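Local coordinates for protein ribokinase (Cryptococcus neoformans var. grubii serotype A, PDB 6XK2) that probably phosphorylates D-ribose at O-5 using ATP and magnesium, giving D-ribose 5-phosphate for nucleotide synthesis and the pentose phosphate pathway, at residues 262-267 with 303-308; 102-107 with 116-121; 170-175 with 190-195. All coordinates share one frame; numbering follows the deposited sequence.

Contact 1 (262-267 with 303-308). With ADP (adenosine-5'-diphosphate), chain E.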
loop_
_atom_site.group_PDB
_atom_site.type_symbol
_atom_site.label_atom_id
_atom_site.label_comp_id
_atom_site.label_asym_id
_atom_site.label_seq_id
_atom_site.Cartn_x
_atom_site.Cartn_y
_atom_site.Cartn_z
ATOM N N GLY A 262 11.451 -15.442 34.878
ATOM C CA GLY A 262 10.980 -16.767 34.524
ATOM C C GLY A 262 10.893 -16.913 33.016
ATOM O O GLY A 262 10.485 -15.991 32.309
ATOM N N TYR A 263 11.280 -18.083 32.541
ATOM C CA TYR A 263 11.268 -18.410 31.129
ATOM C C TYR A 263 10.267 -19.526 30.885
ATOM O O TYR A 263 10.286 -20.540 31.589
ATOM C CB TYR A 263 12.658 -18.851 30.659
ATOM C CG TYR A 263 12.618 -19.477 29.301
ATOM C CD1 TYR A 263 12.813 -20.838 29.135
ATOM C CD2 TYR A 263 12.337 -18.707 28.186
ATOM C CE1 TYR A 263 12.753 -21.411 27.886
ATOM C CE2 TYR A 263 12.279 -19.261 26.943
ATOM C CZ TYR A 263 12.484 -20.613 26.789
ATOM O OH TYR A 263 12.414 -21.147 25.523
ATOM N N LEU A 264 9.386 -19.335 29.911
ATOM C CA LEU A 264 8.527 -20.415 29.457
ATOM C C LEU A 264 8.682 -20.578 27.948
ATOM O O LEU A 264 8.679 -19.575 27.207
ATOM C CB LEU A 264 7.065 -20.148 29.827
ATOM C CG LEU A 264 6.785 -20.303 31.326
ATOM C CD1 LEU A 264 5.310 -20.050 31.645
ATOM C CD2 LEU A 264 7.245 -21.655 31.852
ATOM N N PRO A 265 8.824 -21.804 27.457
ATOM C CA PRO A 265 8.956 -22.018 26.014
ATOM C C PRO A 265 7.606 -21.968 25.315
ATOM O O PRO A 265 6.550 -22.178 25.919
ATOM C CB PRO A 265 9.567 -23.415 25.916
ATOM C CG PRO A 265 9.073 -24.115 27.138
ATOM C CD PRO A 265 8.979 -23.057 28.224
ATOM N N ALA A 266 7.668 -21.691 24.013
ATOM C CA ALA A 266 6.474 -21.688 23.182
ATOM C C ALA A 266 5.815 -23.061 23.201
ATOM O O ALA A 266 6.470 -24.093 23.386
ATOM C CB ALA A 266 6.820 -21.300 21.739
ATOM N N ALA A 267 4.502 -23.069 23.012
ATOM C CA ALA A 267 3.782 -24.327 22.982
ATOM C C ALA A 267 4.208 -25.119 21.757
ATOM O O ALA A 267 4.402 -24.556 20.674
ATOM C CB ALA A 267 2.277 -24.066 22.945
ATOM N N THR A 303 -1.708 -20.446 29.719
ATOM C CA THR A 303 -2.852 -20.325 28.826
ATOM C C THR A 303 -2.517 -19.458 27.621
ATOM O O THR A 303 -2.885 -19.799 26.490
ATOM C CB THR A 303 -4.045 -19.754 29.590
ATOM O OG1 THR A 303 -4.297 -20.561 30.744
ATOM C CG2 THR A 303 -5.290 -19.721 28.718
ATOM N N CYS A 304 -1.798 -18.345 27.846
ATOM C CA CYS A 304 -1.352 -17.479 26.752
ATOM C C CYS A 304 -0.564 -18.255 25.711
ATOM O O CYS A 304 -0.760 -18.074 24.501
ATOM C CB CYS A 304 -0.481 -16.350 27.288
ATOM S SG CYS A 304 -1.324 -15.051 28.136
ATOM N N LEU A 305 0.368 -19.096 26.167
ATOM C CA LEU A 305 1.230 -19.807 25.237
ATOM C C LEU A 305 0.430 -20.788 24.394
ATOM O O LEU A 305 0.636 -20.873 23.174
ATOM C CB LEU A 305 2.347 -20.520 25.995
ATOM C CG LEU A 305 3.312 -19.545 26.679
ATOM C CD1 LEU A 305 4.231 -20.260 27.668
ATOM C CD2 LEU A 305 4.124 -18.761 25.653
ATOM N N VAL A 306 -0.489 -21.534 25.017
ATOM C CA VAL A 306 -1.314 -22.465 24.249
ATOM C C VAL A 306 -2.204 -21.707 23.275
ATOM O O VAL A 306 -2.355 -22.104 22.112
ATOM C CB VAL A 306 -2.132 -23.363 25.189
ATOM C CG1 VAL A 306 -3.186 -24.116 24.419
ATOM C CG2 VAL A 306 -1.205 -24.331 25.875
ATOM N N ALA A 307 -2.760 -20.574 23.707
ATOM C CA ALA A 307 -3.562 -19.775 22.792
ATOM C C ALA A 307 -2.727 -19.331 21.595
ATOM O O ALA A 307 -3.181 -19.409 20.448
ATOM C CB ALA A 307 -4.156 -18.572 23.523
ATOM N N CYS A 308 -1.489 -18.891 21.840
ATOM C CA CYS A 308 -0.644 -18.404 20.753
ATOM C C CYS A 308 -0.182 -19.526 19.829
ATOM O O CYS A 308 -0.005 -19.302 18.621
ATOM C CB CYS A 308 0.564 -17.659 21.319
ATOM S SG CYS A 308 0.143 -16.093 22.099
HETATM P PB ADP E . 5.304 -9.984 18.709
HETATM O O1B ADP E . 6.825 -9.833 18.492
HETATM O O2B ADP E . 4.549 -9.939 17.328
HETATM O O3B ADP E . 4.762 -8.983 19.694
HETATM P PA ADP E . 5.958 -12.807 19.176
HETATM O O1A ADP E . 6.599 -12.956 17.836
HETATM O O2A ADP E . 7.009 -12.741 20.310
HETATM O O3A ADP E . 5.071 -11.483 19.203
HETATM O "O5'" ADP E . 4.816 -13.900 19.493
HETATM C "C5'" ADP E . 4.168 -14.021 20.778
HETATM C "C4'" ADP E . 4.051 -15.480 21.140
HETATM O "O4'" ADP E . 3.490 -16.224 20.037
HETATM C "C3'" ADP E . 5.369 -16.176 21.440
HETATM O "O3'" ADP E . 5.793 -15.912 22.769
HETATM C "C2'" ADP E . 5.008 -17.638 21.196
HETATM O "O2'" ADP E . 4.354 -18.207 22.323
HETATM C "C1'" ADP E . 4.078 -17.514 19.981
HETATM N N9 ADP E . 4.782 -17.640 18.708
HETATM C C8 ADP E . 5.235 -16.627 17.909
HETATM N N7 ADP E . 5.923 -17.035 16.865
HETATM C C5 ADP E . 5.913 -18.411 16.989
HETATM C C6 ADP E . 6.469 -19.440 16.200
HETATM N N6 ADP E . 7.184 -19.219 15.090
HETATM N N1 ADP E . 6.261 -20.716 16.591
HETATM C C2 ADP E . 5.547 -20.942 17.698
HETATM N N3 ADP E . 4.981 -20.059 18.527
HETATM C C4 ADP E . 5.204 -18.808 18.113
HETATM O O HOH W 1 3.350 -20.620 22.344
#

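Contact 2 (102-107 with 116-121)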
loop_
_atom_site.group_PDB
_atom_site.type_symbol
_atom_site.label_atom_id
_atom_site.label_comp_id
_atom_site.label_asym_id
_atom_site.label_seq_id
_atom_site.Cartn_x
_atom_site.Cartn_y
_atom_site.Cartn_z
ATOM N N GLY A 102 -8.390 4.014 10.327
ATOM C CA GLY A 102 -6.946 3.927 10.247
ATOM C C GLY A 102 -6.511 2.720 9.435
ATOM O O GLY A 102 -7.227 1.722 9.328
ATOM N N ARG A 103 -5.325 2.827 8.844
ATOM C CA ARG A 103 -4.822 1.811 7.938
ATOM C C ARG A 103 -3.402 1.428 8.311
ATOM O O ARG A 103 -2.622 2.248 8.803
ATOM C CB ARG A 103 -4.851 2.298 6.481
ATOM C CG ARG A 103 -6.195 2.864 6.076
ATOM C CD ARG A 103 -6.253 3.275 4.624
ATOM N NE ARG A 103 -5.451 2.437 3.742
ATOM C CZ ARG A 103 -4.984 2.860 2.573
ATOM N NH1 ARG A 103 -5.240 4.096 2.182
ATOM N NH2 ARG A 103 -4.265 2.060 1.800
ATOM N N ALA A 104 -3.085 0.165 8.074
ATOM C CA ALA A 104 -1.720 -0.327 8.077
ATOM C C ALA A 104 -1.428 -0.876 6.683
ATOM O O ALA A 104 -2.134 -1.779 6.204
ATOM C CB ALA A 104 -1.527 -1.397 9.148
ATOM N N VAL A 105 -0.427 -0.299 6.021
ATOM C CA VAL A 105 0.097 -0.845 4.776
ATOM C C VAL A 105 1.291 -1.716 5.145
ATOM O O VAL A 105 2.348 -1.209 5.539
ATOM C CB VAL A 105 0.493 0.266 3.796
ATOM C CG1 VAL A 105 1.010 -0.342 2.478
ATOM C CG2 VAL A 105 -0.698 1.188 3.544
ATOM N N ILE A 106 1.130 -3.028 5.021
ATOM C CA ILE A 106 2.114 -3.980 5.511
ATOM C C ILE A 106 2.727 -4.710 4.328
ATOM O O ILE A 106 2.016 -5.350 3.542
ATOM C CB ILE A 106 1.497 -4.967 6.511
ATOM C CG1 ILE A 106 0.798 -4.196 7.639
ATOM C CG2 ILE A 106 2.565 -5.902 7.045
ATOM C CD1 ILE A 106 -0.537 -4.771 8.062
ATOM N N GLN A 107 4.047 -4.629 4.220
ATOM C CA GLN A 107 4.799 -5.450 3.289
ATOM C C GLN A 107 5.098 -6.772 3.978
ATOM O O GLN A 107 5.865 -6.813 4.942
ATOM C CB GLN A 107 6.092 -4.761 2.865
ATOM C CG GLN A 107 5.924 -3.396 2.247
ATOM C CD GLN A 107 7.258 -2.778 1.903
ATOM O OE1 GLN A 107 8.062 -3.370 1.188
ATOM N NE2 GLN A 107 7.503 -1.580 2.411
ATOM N N ILE A 116 5.606 -2.160 8.295
ATOM C CA ILE A 116 4.288 -1.582 8.495
ATOM C C ILE A 116 4.382 -0.075 8.369
ATOM O O ILE A 116 5.241 0.550 9.000
ATOM C CB ILE A 116 3.698 -1.990 9.859
ATOM C CG1 ILE A 116 3.606 -3.515 9.933
ATOM C CG2 ILE A 116 2.338 -1.359 10.057
ATOM C CD1 ILE A 116 3.118 -4.052 11.241
ATOM N N VAL A 117 3.513 0.500 7.543
ATOM C CA VAL A 117 3.289 1.937 7.486
ATOM C C VAL A 117 1.884 2.186 8.006
ATOM O O VAL A 117 0.916 1.613 7.493
ATOM C CB VAL A 117 3.454 2.495 6.068
ATOM C CG1 VAL A 117 2.999 3.956 6.032
ATOM C CG2 VAL A 117 4.890 2.349 5.607
ATOM N N LEU A 118 1.773 3.021 9.033
ATOM C CA LEU A 118 0.499 3.337 9.649
ATOM C C LEU A 118 -0.029 4.643 9.083
ATOM O O LEU A 118 0.729 5.594 8.875
ATOM C CB LEU A 118 0.641 3.452 11.172
ATOM C CG LEU A 118 1.117 2.216 11.938
ATOM C CD1 LEU A 118 1.330 2.563 13.409
ATOM C CD2 LEU A 118 0.096 1.095 11.781
ATOM N N HIS A 119 -1.335 4.680 8.843
ATOM C CA HIS A 119 -2.061 5.909 8.554
ATOM C C HIS A 119 -3.103 6.053 9.655
ATOM O O HIS A 119 -4.006 5.213 9.768
ATOM C CB HIS A 119 -2.704 5.853 7.162
ATOM C CG HIS A 119 -3.518 7.064 6.813
ATOM N ND1 HIS A 119 -2.950 8.299 6.574
ATOM C CD2 HIS A 119 -4.854 7.227 6.647
ATOM C CE1 HIS A 119 -3.899 9.169 6.276
ATOM N NE2 HIS A 119 -5.063 8.545 6.314
ATOM N N ALA A 120 -2.959 7.099 10.475
ATOM C CA ALA A 120 -3.736 7.211 11.709
ATOM C C ALA A 120 -5.234 7.196 11.436
ATOM O O ALA A 120 -5.978 6.441 12.071
ATOM C CB ALA A 120 -3.346 8.482 12.464
ATOM N N GLY A 121 -5.693 8.027 10.498
ATOM C CA GLY A 121 -7.116 8.152 10.222
ATOM C C GLY A 121 -7.897 8.500 11.474
ATOM O O GLY A 121 -7.464 9.311 12.299
#

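Contact 3 (170-175 with 190-195). With ADP (adenosine-5'-diphosphate), chain E.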
loop_
_atom_site.group_PDB
_atom_site.type_symbol
_atom_site.label_atom_id
_atom_site.label_comp_id
_atom_site.label_asym_id
_atom_site.label_seq_id
_atom_site.Cartn_x
_atom_site.Cartn_y
_atom_site.Cartn_z
ATOM N N PHE A 170 0.560 -2.057 29.405
ATOM C CA PHE A 170 1.030 -1.190 28.329
ATOM C C PHE A 170 1.865 -1.979 27.323
ATOM O O PHE A 170 2.784 -2.714 27.706
ATOM C CB PHE A 170 1.830 -0.021 28.914
ATOM C CG PHE A 170 2.358 0.943 27.894
ATOM C CD1 PHE A 170 1.562 1.382 26.840
ATOM C CD2 PHE A 170 3.635 1.474 28.027
ATOM C CE1 PHE A 170 2.045 2.296 25.909
ATOM C CE2 PHE A 170 4.127 2.391 27.097
ATOM C CZ PHE A 170 3.329 2.800 26.039
ATOM N N ASN A 171 1.536 -1.835 26.040
ATOM C CA ASN A 171 2.297 -2.464 24.956
ATOM C C ASN A 171 2.774 -1.339 24.050
ATOM O O ASN A 171 1.992 -0.816 23.239
ATOM C CB ASN A 171 1.441 -3.482 24.195
ATOM C CG ASN A 171 2.180 -4.140 23.030
ATOM O OD1 ASN A 171 1.629 -4.315 21.941
ATOM N ND2 ASN A 171 3.438 -4.491 23.254
ATOM N N PRO A 172 4.032 -0.909 24.159
ATOM C CA PRO A 172 4.456 0.329 23.453
ATOM C C PRO A 172 4.700 0.116 21.959
ATOM O O PRO A 172 5.811 0.066 21.452
ATOM C CB PRO A 172 5.729 0.723 24.210
ATOM C CG PRO A 172 6.304 -0.589 24.657
ATOM C CD PRO A 172 5.118 -1.485 24.971
ATOM N N SER A 173 3.603 0.016 21.216
ATOM C CA SER A 173 3.645 -0.339 19.803
ATOM C C SER A 173 2.793 0.642 19.010
ATOM O O SER A 173 1.578 0.761 19.274
ATOM C CB SER A 173 3.157 -1.774 19.619
ATOM O OG SER A 173 3.225 -2.166 18.261
ATOM N N PRO A 174 3.368 1.377 18.049
ATOM C CA PRO A 174 4.804 1.390 17.769
ATOM C C PRO A 174 5.596 2.109 18.864
ATOM O O PRO A 174 4.996 2.738 19.755
ATOM C CB PRO A 174 4.892 2.140 16.442
ATOM C CG PRO A 174 3.737 3.061 16.474
ATOM C CD PRO A 174 2.634 2.293 17.159
ATOM N N MET A 175 6.922 1.973 18.808
ATOM C CA MET A 175 7.780 2.496 19.859
ATOM C C MET A 175 7.648 4.009 19.975
ATOM O O MET A 175 7.561 4.723 18.970
ATOM C CB MET A 175 9.232 2.113 19.586
ATOM C CG MET A 175 10.179 2.510 20.693
ATOM S SD MET A 175 9.564 1.982 22.304
ATOM C CE MET A 175 9.558 0.210 22.112
ATOM N N SER A 190 0.951 -1.429 35.738
ATOM C CA SER A 190 1.136 -2.726 36.375
ATOM C C SER A 190 2.044 -3.630 35.552
ATOM O O SER A 190 2.937 -4.275 36.111
ATOM C CB SER A 190 -0.213 -3.417 36.613
ATOM O OG SER A 190 -1.068 -2.630 37.438
ATOM N N TRP A 191 1.859 -3.643 34.226
ATOM C CA TRP A 191 2.552 -4.564 33.334
ATOM C C TRP A 191 3.019 -3.868 32.063
ATOM O O TRP A 191 2.269 -3.117 31.432
ATOM C CB TRP A 191 1.652 -5.739 32.962
ATOM C CG TRP A 191 1.492 -6.699 34.062
ATOM C CD1 TRP A 191 0.430 -6.795 34.905
ATOM C CD2 TRP A 191 2.417 -7.724 34.455
ATOM N NE1 TRP A 191 0.635 -7.811 35.801
ATOM C CE2 TRP A 191 1.845 -8.401 35.546
ATOM C CE3 TRP A 191 3.666 -8.141 33.981
ATOM C CZ2 TRP A 191 2.475 -9.472 36.178
ATOM C CZ3 TRP A 191 4.293 -9.202 34.612
ATOM C CH2 TRP A 191 3.693 -9.857 35.697
ATOM N N LEU A 192 4.259 -4.142 31.689
ATOM C CA LEU A 192 4.822 -3.740 30.417
ATOM C C LEU A 192 5.007 -5.012 29.598
ATOM O O LEU A 192 5.644 -5.961 30.071
ATOM C CB LEU A 192 6.145 -3.012 30.624
ATOM C CG LEU A 192 6.970 -2.687 29.381
ATOM C CD1 LEU A 192 6.383 -1.489 28.631
ATOM C CD2 LEU A 192 8.428 -2.479 29.738
ATOM N N ILE A 193 4.402 -5.059 28.411
ATOM C CA ILE A 193 4.564 -6.175 27.487
ATOM C C ILE A 193 5.314 -5.691 26.248
ATOM O O ILE A 193 4.848 -4.791 25.538
ATOM C CB ILE A 193 3.219 -6.792 27.082
ATOM C CG1 ILE A 193 2.402 -7.180 28.307
ATOM C CG2 ILE A 193 3.460 -8.015 26.185
ATOM C CD1 ILE A 193 1.027 -7.715 27.939
ATOM N N VAL A 194 6.445 -6.338 25.959
ATOM C CA VAL A 194 7.325 -5.970 24.862
ATOM C C VAL A 194 7.922 -7.232 24.254
ATOM O O VAL A 194 7.887 -8.315 24.847
ATOM C CB VAL A 194 8.466 -5.032 25.316
ATOM C CG1 VAL A 194 7.918 -3.660 25.663
ATOM C CG2 VAL A 194 9.238 -5.654 26.479
ATOM N N ASN A 195 8.475 -7.085 23.048
ATOM C CA ASN A 195 9.349 -8.101 22.487
ATOM C C ASN A 195 10.791 -7.677 22.745
ATOM O O ASN A 195 11.046 -6.634 23.344
ATOM C CB ASN A 195 9.048 -8.334 20.995
ATOM C CG ASN A 195 9.129 -7.061 20.156
ATOM O OD1 ASN A 195 10.097 -6.303 20.227
ATOM N ND2 ASN A 195 8.103 -6.831 19.345
HETATM P PB ADP E . 5.304 -9.984 18.709
HETATM O O1B ADP E . 6.825 -9.833 18.492
HETATM O O2B ADP E . 4.549 -9.939 17.328
HETATM O O3B ADP E . 4.762 -8.983 19.694
HETATM P PA ADP E . 5.958 -12.807 19.176
HETATM O O1A ADP E . 6.599 -12.956 17.836
HETATM O O2A ADP E . 7.009 -12.741 20.310
HETATM O O3A ADP E . 5.071 -11.483 19.203
HETATM O "O5'" ADP E . 4.816 -13.900 19.493
HETATM C "C5'" ADP E . 4.168 -14.021 20.778
HETATM C "C4'" ADP E . 4.051 -15.480 21.140
HETATM O "O4'" ADP E . 3.490 -16.224 20.037
HETATM C "C3'" ADP E . 5.369 -16.176 21.440
HETATM O "O3'" ADP E . 5.793 -15.912 22.769
HETATM C "C2'" ADP E . 5.008 -17.638 21.196
HETATM O "O2'" ADP E . 4.354 -18.207 22.323
HETATM C "C1'" ADP E . 4.078 -17.514 19.981
HETATM N N9 ADP E . 4.782 -17.640 18.708
HETATM C C8 ADP E . 5.235 -16.627 17.909
HETATM N N7 ADP E . 5.923 -17.035 16.865
HETATM C C5 ADP E . 5.913 -18.411 16.989
HETATM C C6 ADP E . 6.469 -19.440 16.200
HETATM N N6 ADP E . 7.184 -19.219 15.090
HETATM N N1 ADP E . 6.261 -20.716 16.591
HETATM C C2 ADP E . 5.547 -20.942 17.698
HETATM N N3 ADP E . 4.981 -20.059 18.527
HETATM C C4 ADP E . 5.204 -18.808 18.113
#

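Contact 1 (262-267 with 303-308)
One water oxygen is gripped from three directions where Ala267 and Leu305 meet, and it shows how a solvent molecule can stand in for a direct polar bond. Ala267 N donates to this water at 2.8 Å, the water donates to Leu305 O at 2.8 Å, and ADP O2' lies 2.6 Å from its oxygen. Loop backbone, helix carbonyl and ribose hydroxyl are thereby tied together through a single point. The Ala267 methyl lies against the same carbonyl, its CB 3.6 Å from Leu305 O, so the peptide oxygen is approached by both carbon and water.

The apolar share of the contact belongs to Leu305. Its first torsion (chi1 -66°) sends the side chain toward the loop, and chi2, near 180° at 168°, sets the two methyls apart, one to protein and one to nucleotide. Leu305 CD1 meets Leu264 CB at 3.6 Å, the two leucine side chains crossing at about a right angle, and also lies near the Pro265 carbonyl oxygen. Leu305 CD2 turns to the sugar, 3.4 Å from ADP O2'. Ile252 of the adjacent strand touches both leucines.

Around the nucleoside, Ala266 CB lies 3.9 Å from ADP N3, whereas Cys308, a helical turn beyond Leu305, brings its CB to 3.5 Å from ADP O4'. Adenine and ribose are thus met by small or apolar side chains from both segments, while Gly248, Thr246 and Gly251 provide further hydrogen bonds to ADP. The loop after edge strand 261-264 and helix 297-312 together form one end of the nucleotide pocket of a PfkB-family ribokinase.

Contact 2 (102-107 with 116-121)
Arg103 and His119 face each other as an antiparallel hydrogen-bonded pair, as do Val105 and Val117, and these two pairs illustrate how a hairpin presents unlike chemistry on its two faces. Arg103 N donates to His119 O at 2.9 Å, and His119 N answers to Arg103 O at 2.8 Å. Between the valines the exchange repeats, with Val105 N to Val117 O at 2.8 Å and Val117 N to Val105 O at 2.9 Å.

The tighter face carries Ala104, Ile106, Ile116 and Leu118. Ile106 and Ile116 lie side by side, pointing the same way, with their CG1 atoms 3.7 Å apart. Leu118, paired directly with Ala104, brings CD2 to 4.0 Å from Ala104 CB, while Ile116 CG2 reaches the same methyl from the diagonal. Ala104 and Leu118 also touch Asp24 and Glu146, respectively, both predicted substrate-binding residues.

On the opposite face the side chains of the two strands touch each other less closely. Those of Val105 and Val117 stand 4.3 Å apart, CB to CB, and the partly exposed Arg103 and His119 meet through their CB atoms, not their polar ends. Arg103 instead bridges two carboxylates: NH2 pairs with Glu25 of the same chain and NH1 with Glu25 of the second subunit. Phe27 of that subunit packs on Val105, and its sheet continues this one beside Ile116, Val117 and Leu118. The chemistry thus implies that the Arg103 and Val105 face and the outer strand edge both serve the homodimer, while the apolar face probably helps to border the predicted ribose site.

Contact 3 (170-175 with 190-195)
Asn171 is fully extended at its first torsion, CG lying opposite the backbone N (chi1 179°), and chi2 of -137° then turns its amide nitrogen toward Ile193. The resulting bond, Asn171 ND2 to Ile193 O at 2.7 Å, keeps the acceptor close to the amide plane but comes down on the carbonyl from above its plane, 40° out, and not on a lone pair. The other amide atom, OD1, is held by Gln55, so both polar ends are engaged and the rotation is fixed, placing Asn171 beside Lys51 and Asp281, the predicted proton acceptor. Here a side chain carries on a ladder that the main chain has left.

That ladder is parallel and short. Phe170 N donates to Trp191 O at 2.9 Å, and Ile193 N returns a bond to Phe170 O at 2.9 Å. Beyond it, Pro172 has no N-H to give and sits at the centre of an inverse gamma turn. Its ring packs crosswise on two strand residues: Pro172 CG is 3.6 Å from Val194 CG1, and Pro172 CD is 3.9 Å from Leu192 CD1. Leu192 CD1 also lies obliquely beside the Phe170 ring, 4.1 Å from Phe170 CD2, while Pro172 N stands over the centre of one ring face.

At the strand's end Asn195 ND2 makes a weak bond to ADP O1B at 3.4 Å, and its OD1 caps helix 196-205 through Glu198 N. The contact lies deep between strands 140-143 and 242-246, with Leu202 of helix 196-205 against Leu192 and Phe287 of helix 279-292 against Trp191 and Ile193.

Along the chain contact 2 comes first, then contact 3, then contact 1, a path from lid to central sheet to nucleotide pocket. Contact 2 belongs to the four-stranded sheet shared with the second subunit, whereas contacts 1 and 3 both reach the nine-stranded sheet and touch ADP, at the nucleoside and the beta-phosphate respectively. The centre of contact 3 is about 18 Å from that of contact 1 and about 19 Å from that of contact 2, which it meets where Leu118 CD1 packs on Pro174 CG at 3.9 Å. Contacts 1 and 2 are about 29 Å apart between centres; contact 3 lies between the lid and nucleotide sides, where the two substrates would probably meet.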